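PDB 5FQ8: outer membrane protein OMP121 from Bacteroides thetaiotaomicron, which belongs to the TonB-dependent receptors of the outer membrane and probably imports a peptide-like nutrient together with a partner lipoprotein. Local coordinates for residues B[193-198]-B[337-342]; B[200-205]-B[837-842]. All coordinates share one frame; numbering follows the deposited sequence.

Contact 1: B[193-198]-B[337-342]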
ATOM      1  N   GLU B 193      17.335   2.256 -38.613  1.00 26.33           N
ATOM      2  CA  GLU B 193      17.363   2.975 -39.870  1.00 28.72           C
ATOM      3  C   GLU B 193      15.946   3.123 -40.384  1.00 27.06           C
ATOM      4  O   GLU B 193      15.212   2.144 -40.504  1.00 26.73           O
ATOM      5  CB  GLU B 193      18.235   2.251 -40.883  1.00 27.83           C
ATOM      6  CG  GLU B 193      18.296   2.936 -42.216  1.00 29.33           C
ATOM      7  CD  GLU B 193      19.088   2.168 -43.211  1.00 28.05           C
ATOM      8  OE1 GLU B 193      19.571   1.081 -42.863  1.00 27.93           O
ATOM      9  OE2 GLU B 193      19.226   2.655 -44.340  1.00 28.50           O
ATOM     10  N   PHE B 194      15.572   4.348 -40.689  1.00 26.98           N
ATOM     11  CA  PHE B 194      14.200   4.703 -40.988  1.00 27.01           C
ATOM     12  C   PHE B 194      13.988   4.887 -42.472  1.00 27.52           C
ATOM     13  O   PHE B 194      14.918   5.137 -43.228  1.00 27.87           O
ATOM     14  CB  PHE B 194      13.814   5.997 -40.282  1.00 26.89           C
ATOM     15  CG  PHE B 194      13.906   5.915 -38.813  1.00 26.43           C
ATOM     16  CD1 PHE B 194      13.079   5.062 -38.114  1.00 26.09           C
ATOM     17  CD2 PHE B 194      14.818   6.681 -38.121  1.00 26.38           C
ATOM     18  CE1 PHE B 194      13.162   4.970 -36.757  1.00 25.70           C
ATOM     19  CE2 PHE B 194      14.891   6.603 -36.759  1.00 25.99           C
ATOM     20  CZ  PHE B 194      14.069   5.743 -36.074  1.00 25.64           C
ATOM     21  N   GLN B 195      12.735   4.771 -42.868  1.00 32.70           N
ATOM     22  CA  GLN B 195      12.289   5.181 -44.180  1.00 36.36           C
ATOM     23  C   GLN B 195      11.958   6.663 -44.118  1.00 28.40           C
ATOM     24  O   GLN B 195      11.363   7.122 -43.155  1.00 35.56           O
ATOM     25  CB  GLN B 195      11.072   4.352 -44.583  1.00 38.88           C
ATOM     26  CG  GLN B 195      10.043   5.098 -45.393  1.00 33.76           C
ATOM     27  CD  GLN B 195       8.956   5.687 -44.549  1.00 40.67           C
ATOM     28  OE1 GLN B 195       8.451   6.750 -44.850  1.00 50.68           O
ATOM     29  NE2 GLN B 195       8.586   5.000 -43.486  1.00 38.12           N
ATOM     30  N   ASN B 196      12.361   7.415 -45.111  1.00 28.69           N
ATOM     31  CA  ASN B 196      11.996   8.827 -45.189  1.00 28.91           C
ATOM     32  C   ASN B 196      11.212   9.117 -46.460  1.00 29.43           C
ATOM     33  O   ASN B 196      11.277  10.219 -46.997  1.00 29.83           O
ATOM     34  CB  ASN B 196      13.219   9.750 -45.105  1.00 29.08           C
ATOM     35  CG  ASN B 196      13.885   9.734 -43.731  1.00 28.60           C
ATOM     36  OD1 ASN B 196      13.352  10.268 -42.761  1.00 28.32           O
ATOM     37  ND2 ASN B 196      15.072   9.163 -43.659  1.00 28.56           N
ATOM     38  N   GLU B 197      10.468   8.133 -46.951  1.00 29.47           N
ATOM     39  CA  GLU B 197       9.729   8.280 -48.191  1.00 29.99           C
ATOM     40  C   GLU B 197       8.277   8.675 -47.972  1.00 29.97           C
ATOM     41  O   GLU B 197       7.742   9.482 -48.738  1.00 30.43           O
ATOM     42  CB  GLU B 197       9.800   6.974 -48.981  1.00 30.15           C
ATOM     43  CG  GLU B 197       9.618   7.123 -50.475  1.00 43.27           C
ATOM     44  CD  GLU B 197       9.728   5.808 -51.214  1.00 41.12           C
ATOM     45  OE1 GLU B 197      10.257   4.837 -50.639  1.00 45.63           O
ATOM     46  OE2 GLU B 197       9.284   5.752 -52.376  1.00 37.50           O
ATOM     47  N   PHE B 198       7.635   8.152 -46.929  1.00 31.60           N
ATOM     48  CA  PHE B 198       6.219   8.382 -46.673  1.00 33.07           C
ATOM     49  C   PHE B 198       6.021   8.925 -45.262  1.00 35.10           C
ATOM     50  O   PHE B 198       6.778   8.614 -44.345  1.00 32.33           O
ATOM     51  CB  PHE B 198       5.412   7.095 -46.857  1.00 29.38           C
ATOM     52  CG  PHE B 198       5.827   6.274 -48.043  1.00 29.75           C
ATOM     53  CD1 PHE B 198       5.284   6.511 -49.291  1.00 30.34           C
ATOM     54  CD2 PHE B 198       6.755   5.260 -47.905  1.00 29.55           C
ATOM     55  CE1 PHE B 198       5.659   5.762 -50.364  1.00 30.71           C
ATOM     56  CE2 PHE B 198       7.133   4.501 -48.980  1.00 29.92           C
ATOM     57  CZ  PHE B 198       6.584   4.753 -50.212  1.00 30.50           C
ATOM     58  N   THR B 337       6.169   7.742 -33.964  1.00 26.21           N
ATOM     59  CA  THR B 337       6.137   9.086 -34.486  1.00 25.62           C
ATOM     60  C   THR B 337       6.189   9.024 -36.003  1.00 26.00           C
ATOM     61  O   THR B 337       6.957   8.239 -36.557  1.00 37.01           O
ATOM     62  CB  THR B 337       7.324   9.894 -33.975  1.00 25.59           C
ATOM     63  OG1 THR B 337       7.336   9.882 -32.548  1.00 28.13           O
ATOM     64  CG2 THR B 337       7.226  11.313 -34.463  1.00 25.98           C
ATOM     65  N   PRO B 338       5.395   9.824 -36.696  1.00 30.24           N
ATOM     66  CA  PRO B 338       5.523   9.889 -38.149  1.00 36.25           C
ATOM     67  C   PRO B 338       6.870  10.461 -38.542  1.00 39.12           C
ATOM     68  O   PRO B 338       7.448  11.280 -37.831  1.00 47.17           O
ATOM     69  CB  PRO B 338       4.384  10.820 -38.563  1.00 36.92           C
ATOM     70  CG  PRO B 338       3.443  10.804 -37.438  1.00 35.27           C
ATOM     71  CD  PRO B 338       4.273  10.634 -36.216  1.00 36.55           C
ATOM     72  N   ARG B 339       7.359  10.035 -39.703  1.00 43.12           N
ATOM     73  CA  ARG B 339       8.655  10.503 -40.174  1.00 27.41           C
ATOM     74  C   ARG B 339       8.674  11.986 -40.458  1.00 27.79           C
ATOM     75  O   ARG B 339       9.755  12.537 -40.620  1.00 27.95           O
ATOM     76  CB  ARG B 339       9.076   9.766 -41.436  1.00 27.69           C
ATOM     77  CG  ARG B 339       9.106   8.279 -41.306  1.00 27.40           C
ATOM     78  CD  ARG B 339      10.074   7.830 -40.251  1.00 27.00           C
ATOM     79  NE  ARG B 339      11.383   8.390 -40.502  1.00 27.18           N
ATOM     80  CZ  ARG B 339      12.052   9.153 -39.647  1.00 27.05           C
ATOM     81  NH1 ARG B 339      11.541   9.429 -38.467  1.00 26.72           N
ATOM     82  NH2 ARG B 339      13.238   9.624 -39.978  1.00 27.28           N
ATOM     83  N   ASP B 340       7.530  12.650 -40.524  1.00 27.97           N
ATOM     84  CA  ASP B 340       7.509  14.061 -40.873  1.00 28.40           C
ATOM     85  C   ASP B 340       7.349  14.982 -39.676  1.00 28.25           C
ATOM     86  O   ASP B 340       7.427  16.199 -39.843  1.00 28.62           O
ATOM     87  CB  ASP B 340       6.375  14.329 -41.857  1.00 33.40           C
ATOM     88  CG  ASP B 340       5.037  13.930 -41.301  1.00 32.90           C
ATOM     89  OD1 ASP B 340       4.801  12.715 -41.131  1.00 28.29           O
ATOM     90  OD2 ASP B 340       4.221  14.833 -41.039  1.00 42.52           O
ATOM     91  N   ILE B 341       7.127  14.438 -38.488  1.00 27.76           N
ATOM     92  CA  ILE B 341       6.756  15.211 -37.310  1.00 27.63           C
ATOM     93  C   ILE B 341       8.006  15.593 -36.537  1.00 27.49           C
ATOM     94  O   ILE B 341       8.900  14.768 -36.334  1.00 33.99           O
ATOM     95  CB  ILE B 341       5.789  14.413 -36.423  1.00 27.23           C
ATOM     96  CG1 ILE B 341       4.499  14.127 -37.182  1.00 27.44           C
ATOM     97  CG2 ILE B 341       5.493  15.184 -35.161  1.00 27.11           C
ATOM     98  CD1 ILE B 341       3.845  15.353 -37.722  1.00 27.94           C
ATOM     99  N   SER B 342       8.073  16.844 -36.109  1.00 27.71           N
ATOM    100  CA  SER B 342       9.220  17.339 -35.357  1.00 31.63           C
ATOM    101  C   SER B 342       9.065  16.979 -33.888  1.00 36.94           C
ATOM    102  O   SER B 342       8.228  17.556 -33.192  1.00 43.15           O
ATOM    103  CB  SER B 342       9.341  18.846 -35.531  1.00 34.02           C
ATOM    104  OG  SER B 342      10.380  19.373 -34.735  1.00 36.54           O
TER
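Asn196 and Arg339 lie closest in the backbones of segments 193-198 and 337-342, both irregular, with their CA atoms 6.3 Å apart. In the second, Pro338 to Ile341 form a type I beta turn, closed by a bond from Ile341 N to Pro338 O. Arg339 leaves this turn toward the other loop and makes almost all of the contact. Its chain bends at chi2 and again at chi3 (-54°), which puts the guanidinium against the side chain of Phe194, with Gln195 O at its edge. Arg339 NE donates to Gln195 O at 2.9 Å. That oxygen lies in the guanidinium plane, and NE is tilted somewhat from the plane of the carbonyl. Arg339 NH2 donates to Asn196 OD1, also at 2.9 Å, but here the acceptor is 33° out of the guanidinium plane. Both bonds are bent. The two loops extend from strand ends of the receptor's beta barrel. Segment 193-198 follows strand 177-188, and segment 337-342 lies between strands 306-320 and 376-394. Phe194 covers one guanidinium face. Its CG stands 3.8 Å above the plane of Arg339, over the centre, and its CB is 3.4 Å from Arg339 NE. Ring and guanidinium are tilted by 31°, and NH1 reaches only toward the rim of the ring. NH1 has a further partner, Asn244 OD1, so several groups fix the rotation of the guanidinium. Gln195 runs past Arg339 in the opposite direction, its amide nearly perpendicular to the guanidinium, with OE1 3.9 Å from Arg339 CG. The same OE1 turns back on its own loop and accepts Phe198 N at 2.6 Å. Glu197 points away from Arg339, to a salt bridge with Arg217; it is a ligand of a calcium site seen in this protein, whose ion is not bound to this chain here.

Contact 2: B[200-205]-B[837-842]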
ATOM      1  N   MET B 200       2.984  10.754 -42.226  1.00 37.87           N
ATOM      2  CA  MET B 200       1.899  10.395 -41.330  1.00 33.64           C
ATOM      3  C   MET B 200       0.688   9.907 -42.094  1.00 28.41           C
ATOM      4  O   MET B 200       0.184  10.591 -42.982  1.00 28.91           O
ATOM      5  CB  MET B 200       1.515  11.606 -40.486  1.00 31.63           C
ATOM      6  CG  MET B 200       0.279  11.439 -39.623  1.00 27.94           C
ATOM      7  SD  MET B 200      -0.012  12.912 -38.685  1.00 28.00           S
ATOM      8  CE  MET B 200       0.188  14.136 -39.946  1.00 28.65           C
ATOM      9  N   GLY B 201       0.211   8.734 -41.728  1.00 28.15           N
ATOM     10  CA  GLY B 201      -1.040   8.249 -42.262  1.00 28.41           C
ATOM     11  C   GLY B 201      -1.201   6.772 -41.988  1.00 28.13           C
ATOM     12  O   GLY B 201      -0.336   6.124 -41.412  1.00 29.91           O
ATOM     13  N   TRP B 202      -2.345   6.261 -42.415  1.00 28.38           N
ATOM     14  CA  TRP B 202      -2.616   4.842 -42.344  1.00 28.24           C
ATOM     15  C   TRP B 202      -3.223   4.412 -43.673  1.00 28.76           C
ATOM     16  O   TRP B 202      -3.667   5.240 -44.464  1.00 29.21           O
ATOM     17  CB  TRP B 202      -3.533   4.528 -41.167  1.00 31.84           C
ATOM     18  CG  TRP B 202      -3.290   3.214 -40.560  1.00 32.01           C
ATOM     19  CD1 TRP B 202      -4.008   2.093 -40.749  1.00 31.00           C
ATOM     20  CD2 TRP B 202      -2.240   2.871 -39.662  1.00 32.23           C
ATOM     21  NE1 TRP B 202      -3.486   1.066 -40.020  1.00 27.31           N
ATOM     22  CE2 TRP B 202      -2.393   1.518 -39.342  1.00 26.95           C
ATOM     23  CE3 TRP B 202      -1.184   3.576 -39.097  1.00 35.89           C
ATOM     24  CZ2 TRP B 202      -1.536   0.854 -38.484  1.00 26.53           C
ATOM     25  CZ3 TRP B 202      -0.339   2.914 -38.243  1.00 34.27           C
ATOM     26  CH2 TRP B 202      -0.517   1.567 -37.948  1.00 26.85           C
ATOM     27  N   ASN B 203      -3.204   3.113 -43.934  1.00 28.75           N
ATOM     28  CA  ASN B 203      -3.738   2.558 -45.177  1.00 29.27           C
ATOM     29  C   ASN B 203      -3.206   3.279 -46.405  1.00 29.72           C
ATOM     30  O   ASN B 203      -3.873   3.317 -47.428  1.00 30.25           O
ATOM     31  CB  ASN B 203      -5.270   2.595 -45.221  1.00 29.56           C
ATOM     32  CG  ASN B 203      -5.903   2.195 -43.924  1.00 33.24           C
ATOM     33  OD1 ASN B 203      -6.567   2.997 -43.279  1.00 34.30           O
ATOM     34  ND2 ASN B 203      -5.727   0.945 -43.538  1.00 30.75           N
ATOM     35  N   GLY B 204      -2.033   3.882 -46.324  1.00 29.56           N
ATOM     36  CA  GLY B 204      -1.541   4.681 -47.416  1.00 30.00           C
ATOM     37  C   GLY B 204      -2.249   5.994 -47.608  1.00 30.32           C
ATOM     38  O   GLY B 204      -1.885   6.740 -48.511  1.00 30.74           O
ATOM     39  N   ASN B 205      -3.244   6.311 -46.799  1.00 30.18           N
ATOM     40  CA  ASN B 205      -3.961   7.566 -46.941  1.00 32.13           C
ATOM     41  C   ASN B 205      -3.467   8.581 -45.918  1.00 31.96           C
ATOM     42  O   ASN B 205      -2.905   8.225 -44.883  1.00 35.79           O
ATOM     43  CB  ASN B 205      -5.467   7.345 -46.780  1.00 38.99           C
ATOM     44  CG  ASN B 205      -6.006   6.290 -47.718  1.00 31.05           C
ATOM     45  OD1 ASN B 205      -5.427   6.002 -48.737  1.00 31.33           O
ATOM     46  ND2 ASN B 205      -7.123   5.712 -47.365  1.00 31.06           N
ATOM     47  N   ASN B 837       8.764  -0.777 -35.202  1.00 26.53           N
ATOM     48  CA  ASN B 837       9.114   0.022 -36.361  1.00 25.16           C
ATOM     49  C   ASN B 837       8.601  -0.581 -37.645  1.00 25.52           C
ATOM     50  O   ASN B 837       8.336   0.145 -38.602  1.00 25.82           O
ATOM     51  CB  ASN B 837      10.621   0.212 -36.431  1.00 25.20           C
ATOM     52  CG  ASN B 837      11.094   1.212 -35.450  1.00 24.99           C
ATOM     53  OD1 ASN B 837      10.936   2.409 -35.637  1.00 25.10           O
ATOM     54  ND2 ASN B 837      11.650   0.730 -34.372  1.00 26.09           N
ATOM     55  N   TYR B 838       8.463  -1.896 -37.692  1.00 25.52           N
ATOM     56  CA  TYR B 838       7.644  -2.493 -38.731  1.00 25.85           C
ATOM     57  C   TYR B 838       6.196  -2.038 -38.606  1.00 25.84           C
ATOM     58  O   TYR B 838       5.637  -1.455 -39.539  1.00 26.16           O
ATOM     59  CB  TYR B 838       7.768  -4.012 -38.673  1.00 25.86           C
ATOM     60  CG  TYR B 838       8.891  -4.534 -39.537  1.00 26.14           C
ATOM     61  CD1 TYR B 838      10.148  -3.928 -39.526  1.00 26.12           C
ATOM     62  CD2 TYR B 838       8.697  -5.627 -40.366  1.00 26.46           C
ATOM     63  CE1 TYR B 838      11.174  -4.402 -40.316  1.00 26.41           C
ATOM     64  CE2 TYR B 838       9.698  -6.105 -41.142  1.00 26.76           C
ATOM     65  CZ  TYR B 838      10.939  -5.489 -41.121  1.00 27.62           C
ATOM     66  OH  TYR B 838      11.944  -5.971 -41.915  1.00 27.06           O
ATOM     67  N   PHE B 839       5.584  -2.257 -37.436  1.00 25.52           N
ATOM     68  CA  PHE B 839       4.164  -1.936 -37.267  1.00 25.55           C
ATOM     69  C   PHE B 839       3.875  -0.480 -37.580  1.00 25.67           C
ATOM     70  O   PHE B 839       2.851  -0.155 -38.185  1.00 25.93           O
ATOM     71  CB  PHE B 839       3.707  -2.247 -35.843  1.00 25.18           C
ATOM     72  CG  PHE B 839       2.384  -1.625 -35.492  1.00 25.18           C
ATOM     73  CD1 PHE B 839       1.196  -2.208 -35.897  1.00 25.40           C
ATOM     74  CD2 PHE B 839       2.325  -0.469 -34.755  1.00 25.01           C
ATOM     75  CE1 PHE B 839      -0.011  -1.647 -35.579  1.00 25.44           C
ATOM     76  CE2 PHE B 839       1.117   0.098 -34.439  1.00 25.06           C
ATOM     77  CZ  PHE B 839      -0.055  -0.493 -34.849  1.00 25.27           C
ATOM     78  N   THR B 840       4.753   0.405 -37.167  1.00 25.52           N
ATOM     79  CA  THR B 840       4.474   1.820 -37.292  1.00 25.64           C
ATOM     80  C   THR B 840       4.836   2.386 -38.652  1.00 32.83           C
ATOM     81  O   THR B 840       4.593   3.574 -38.886  1.00 26.23           O
ATOM     82  CB  THR B 840       5.217   2.564 -36.207  1.00 25.34           C
ATOM     83  OG1 THR B 840       4.641   3.853 -36.057  1.00 27.58           O
ATOM     84  CG2 THR B 840       6.630   2.709 -36.586  1.00 25.40           C
ATOM     85  N   GLY B 841       5.383   1.568 -39.551  1.00 38.70           N
ATOM     86  CA  GLY B 841       5.696   2.025 -40.888  1.00 26.70           C
ATOM     87  C   GLY B 841       6.910   2.905 -40.973  1.00 33.91           C
ATOM     88  O   GLY B 841       7.012   3.724 -41.886  1.00 33.42           O
ATOM     89  N   ASN B 842       7.840   2.764 -40.040  1.00 26.40           N
ATOM     90  CA  ASN B 842       8.989   3.647 -39.988  1.00 26.44           C
ATOM     91  C   ASN B 842      10.290   2.989 -40.401  1.00 26.53           C
ATOM     92  O   ASN B 842      11.205   3.696 -40.808  1.00 27.26           O
ATOM     93  CB  ASN B 842       9.153   4.221 -38.576  1.00 26.05           C
ATOM     94  CG  ASN B 842       8.195   5.327 -38.285  1.00 26.08           C
ATOM     95  OD1 ASN B 842       7.655   5.939 -39.190  1.00 26.43           O
ATOM     96  ND2 ASN B 842       7.974   5.590 -37.015  1.00 25.75           N
TER
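Trp202 and Phe839 bring a beta hairpin against the end of a helix. The hairpin pairs strands 201-202 and 205-206 through a type I' turn from Trp202 to Asn205. Helix 832-839 is closed by a Schellman motif, which begins with Asn837: its carbonyl O accepts Asn842 N at 3.0 Å. Tyr838 O supplies the second bond of the motif, from Gly841 N, also 3.0 Å. Phe839 comes next and makes the contact. Its CG is anti to the backbone N (chi1 165°), and its ring reaches out to the indole. Trp202 CH2 lies over one face of the Phe839 ring, nearest to CZ at 3.7 Å. The side chains cross at about a right angle, and the ring planes meet at 58°, with centroids 5.5 Å apart. The pair is therefore oblique, held by apolar packing of the six-membered ring of Trp202. CH2 also comes within 3.8 Å of Phe839 O, a carbonyl that takes a bond from Trp214 NE1. Trp214 in turn meets Trp202 edge-to-face, and both Trp202 and Phe839 pack on the backbone of the bound peptide. After Thr840, whose side chain starts away from the hairpin, Gly841 takes positive phi (75°) and turns the chain out of the helix. Asn842 follows, and its OD1 is hydrogen-bonded to Ser213 OG.

In the fold
Contact 1 and contact 2 have centres 9 Å apart and touch through Asn842. Its carbonyl O probably accepts Gln195 N, at 2.8 Å, and its ND2 probably donates to Thr337 O, at 2.9 Å. Both segments of contact 1 are thus joined to the residue that follows the helix end of contact 2. Segments 193-198 and 200-205 are near neighbours in sequence, and Met200 N, of contact 2, donates to Asp340 OD1 of segment 337-342. In contact 1 the side chain of Phe198 is about 5 Å from that of Asp850, which belongs with Glu197 to the calcium site left without its ion here. A bound calcium ion lies about 7 Å from the Phe198 side chain. Contact 2 borders the bound peptide.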